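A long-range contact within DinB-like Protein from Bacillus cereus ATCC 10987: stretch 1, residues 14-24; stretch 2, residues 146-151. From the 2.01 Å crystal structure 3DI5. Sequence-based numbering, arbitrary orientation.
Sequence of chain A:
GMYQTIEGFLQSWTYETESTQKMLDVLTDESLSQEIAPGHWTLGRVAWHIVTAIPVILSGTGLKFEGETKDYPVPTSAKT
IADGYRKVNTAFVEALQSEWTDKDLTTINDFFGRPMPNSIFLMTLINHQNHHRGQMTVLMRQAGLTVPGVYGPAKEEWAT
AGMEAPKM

Stretch 1 (14-24) TYETESTQKML
Stretch 2 (146-151) TVPGVY

This is a helix-against-loop contact in which an extended, irregular segment runs antiparallel to one side of a helix, apolar near Met 23 and hydrogen-bonded near Tyr 15. Residues 14-24 lie within a longer helix, with phi/psi near -63/-43 and successive i to i+4 bonds; Met 23 N to Ser 19 O, at 3.4 Å, is weak. The loop has phi/psi of -88/119 at Val 147, -66/145 at Pro 148, -69/164 at Gly 149 and -148/141 at Val 150, then positive phi (55°) at Tyr 151. Register sets direction: Met 23 CA lies 6.5 Å from Pro 148 CA, and Ser 19 CA 6.7 Å from Val 150 CA, so the loop advances as the helix number falls. Together the stretches bury 433 Å².

Met 23, a selenomethionine, points its CA-CB bond sideways, but its m, t, t side chain brings its end nearer the loop. Its packing is apolar: CG meets Pro 148 CG at 4.0 Å and CE meets Val 150 CB at 4.0 Å; CE also lies 3.5 Å from Pro 148 O. Pro 148 is C-gamma endo and its CA-CB bond points toward the helix, its CG 4.2 Å from Lys 22 CB. One turn earlier in the helix, Ser 19 (chi1 160°, t) places OG 3.3 Å from CG2 of Val 150 (chi1 71°, p), a van der Waals contact, since a methyl offers the hydroxyl no hydrogen-bonding partner.

At the Tyr 151 end, Tyr 15 OH (t, chi2 -84°) accepts from the backbone amide Tyr 151 N at 2.9 Å and 158°. Tyr 151 OH (m, chi2 -45°), a phenol donor, bonds the carboxylate oxygen Glu 16 OE2 (m, m, chi3 -41°) at 2.6 Å, near the ring plane. The rings are near parallel (19°) but slid apart (centroids 5.8 Å) and barely overlap, though Tyr 15 CE1 comes within 3.5 Å of Tyr 151 CE1.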

# COMPACT_ATOMS: atom_id res chain seq x y z
N THR A 14 1.61 -9.90 5.44
CA THR A 14 2.77 -10.49 4.74
C THR A 14 2.37 -11.02 3.36
O THR A 14 3.10 -10.81 2.41
CB THR A 14 3.43 -11.61 5.60
OG1 THR A 14 3.89 -11.05 6.83
CG2 THR A 14 4.64 -12.25 4.88
N TYR A 15 1.23 -11.70 3.25
CA TYR A 15 0.73 -12.17 1.95
C TYR A 15 0.41 -10.98 1.03
O TYR A 15 0.69 -11.03 -0.17
CB TYR A 15 -0.52 -13.06 2.10
CG TYR A 15 -1.09 -13.54 0.77
CD1 TYR A 15 -1.96 -12.74 0.02
CD2 TYR A 15 -0.74 -14.80 0.24
CE1 TYR A 15 -2.47 -13.16 -1.21
CE2 TYR A 15 -1.25 -15.23 -1.00
CZ TYR A 15 -2.12 -14.41 -1.72
OH TYR A 15 -2.63 -14.82 -2.93
N GLU A 16 -0.18 -9.94 1.58
CA GLU A 16 -0.55 -8.75 0.79
C GLU A 16 0.67 -8.01 0.28
O GLU A 16 0.73 -7.63 -0.89
CB GLU A 16 -1.42 -7.81 1.62
CG GLU A 16 -2.79 -8.38 2.01
CD GLU A 16 -3.60 -8.85 0.82
OE1 GLU A 16 -3.61 -8.16 -0.21
OE2 GLU A 16 -4.25 -9.90 0.91
N THR A 17 1.66 -7.80 1.14
CA THR A 17 2.86 -7.07 0.75
C THR A 17 3.73 -7.86 -0.23
O THR A 17 4.23 -7.28 -1.20
CB THR A 17 3.72 -6.64 1.95
OG1 THR A 17 4.17 -7.80 2.66
CG2 THR A 17 2.95 -5.75 2.89
N GLU A 18 3.91 -9.16 0.03
CA GLU A 18 4.68 -10.01 -0.89
C GLU A 18 4.08 -9.95 -2.29
O GLU A 18 4.79 -9.74 -3.28
CB GLU A 18 4.75 -11.48 -0.39
CG GLU A 18 5.73 -11.72 0.79
CD GLU A 18 5.86 -13.20 1.23
N SER A 19 2.76 -10.12 -2.36
CA SER A 19 2.01 -10.05 -3.62
C SER A 19 2.14 -8.69 -4.32
O SER A 19 2.33 -8.63 -5.52
CB SER A 19 0.53 -10.39 -3.35
OG SER A 19 -0.30 -9.92 -4.41
N THR A 20 2.06 -7.60 -3.57
CA THR A 20 2.14 -6.27 -4.14
C THR A 20 3.55 -5.99 -4.65
O THR A 20 3.72 -5.46 -5.74
CB THR A 20 1.68 -5.19 -3.12
OG1 THR A 20 0.36 -5.52 -2.69
CG2 THR A 20 1.67 -3.80 -3.73
N GLN A 21 4.54 -6.38 -3.85
CA GLN A 21 5.95 -6.15 -4.18
C GLN A 21 6.36 -6.90 -5.45
O GLN A 21 7.15 -6.38 -6.23
CB GLN A 21 6.83 -6.57 -3.01
CG GLN A 21 8.32 -6.28 -3.19
CD GLN A 21 8.64 -4.81 -3.06
OE1 GLN A 21 8.49 -4.23 -1.99
NE2 GLN A 21 9.11 -4.20 -4.15
N LYS A 22 5.84 -8.12 -5.63
CA LYS A 22 6.11 -8.92 -6.84
C LYS A 22 5.63 -8.21 -8.10
O LYS A 22 6.30 -8.20 -9.12
CB LYS A 22 5.44 -10.29 -6.77
CG LYS A 22 6.07 -11.29 -5.82
CD LYS A 22 5.43 -12.71 -5.94
CE LYS A 22 3.89 -12.63 -5.87
NZ LYS A 22 3.28 -13.97 -5.66
N MSE A 23 4.43 -7.63 -8.02
CA MSE A 23 3.89 -6.88 -9.13
C MSE A 23 4.70 -5.61 -9.42
O MSE A 23 5.10 -5.37 -10.56
CB MSE A 23 2.42 -6.59 -8.89
CG MSE A 23 1.62 -7.86 -9.01
SE MSE A 23 -0.16 -7.35 -8.88
CE MSE A 23 -0.96 -9.05 -8.37
N LEU A 24 5.00 -4.86 -8.38
CA LEU A 24 5.83 -3.66 -8.50
C LEU A 24 7.17 -3.97 -9.09
O LEU A 24 7.71 -3.17 -9.83
CB LEU A 24 6.01 -2.96 -7.13
CG LEU A 24 4.79 -2.16 -6.64
CD1 LEU A 24 5.05 -1.52 -5.29
CD2 LEU A 24 4.39 -1.10 -7.63
N THR A 146 3.86 -9.56 -17.88
CA THR A 146 3.35 -10.83 -17.37
C THR A 146 2.99 -10.60 -15.91
O THR A 146 3.86 -10.27 -15.11
CB THR A 146 4.39 -11.98 -17.53
N VAL A 147 1.71 -10.74 -15.56
CA VAL A 147 1.24 -10.47 -14.20
C VAL A 147 1.37 -11.72 -13.33
O VAL A 147 0.76 -12.75 -13.66
CB VAL A 147 -0.26 -10.01 -14.14
CG1 VAL A 147 -0.69 -9.76 -12.71
CG2 VAL A 147 -0.48 -8.77 -14.96
N PRO A 148 2.17 -11.66 -12.24
CA PRO A 148 2.09 -12.76 -11.26
C PRO A 148 0.72 -12.81 -10.57
O PRO A 148 0.10 -11.76 -10.34
CB PRO A 148 3.23 -12.44 -10.28
CG PRO A 148 3.54 -11.00 -10.48
CD PRO A 148 3.18 -10.64 -11.88
N GLY A 149 0.23 -14.01 -10.27
CA GLY A 149 -1.12 -14.20 -9.73
C GLY A 149 -1.34 -13.67 -8.31
O GLY A 149 -0.38 -13.39 -7.59
N VAL A 150 -2.62 -13.53 -7.94
CA VAL A 150 -3.05 -13.22 -6.56
C VAL A 150 -4.42 -13.89 -6.29
O VAL A 150 -5.30 -13.91 -7.16
CB VAL A 150 -3.12 -11.68 -6.30
CG1 VAL A 150 -4.29 -11.06 -7.03
CG2 VAL A 150 -3.22 -11.38 -4.78
N TYR A 151 -4.58 -14.42 -5.07
CA TYR A 151 -5.81 -15.13 -4.66
C TYR A 151 -6.14 -16.28 -5.60
O TYR A 151 -5.26 -17.06 -5.95
CB TYR A 151 -7.00 -14.16 -4.53
CG TYR A 151 -6.71 -12.97 -3.64
CD1 TYR A 151 -6.08 -13.14 -2.40
CD2 TYR A 151 -7.07 -11.68 -4.02
CE1 TYR A 151 -5.80 -12.06 -1.57
CE2 TYR A 151 -6.78 -10.58 -3.19
CZ TYR A 151 -6.15 -10.79 -1.97
OH TYR A 151 -5.86 -9.75 -1.13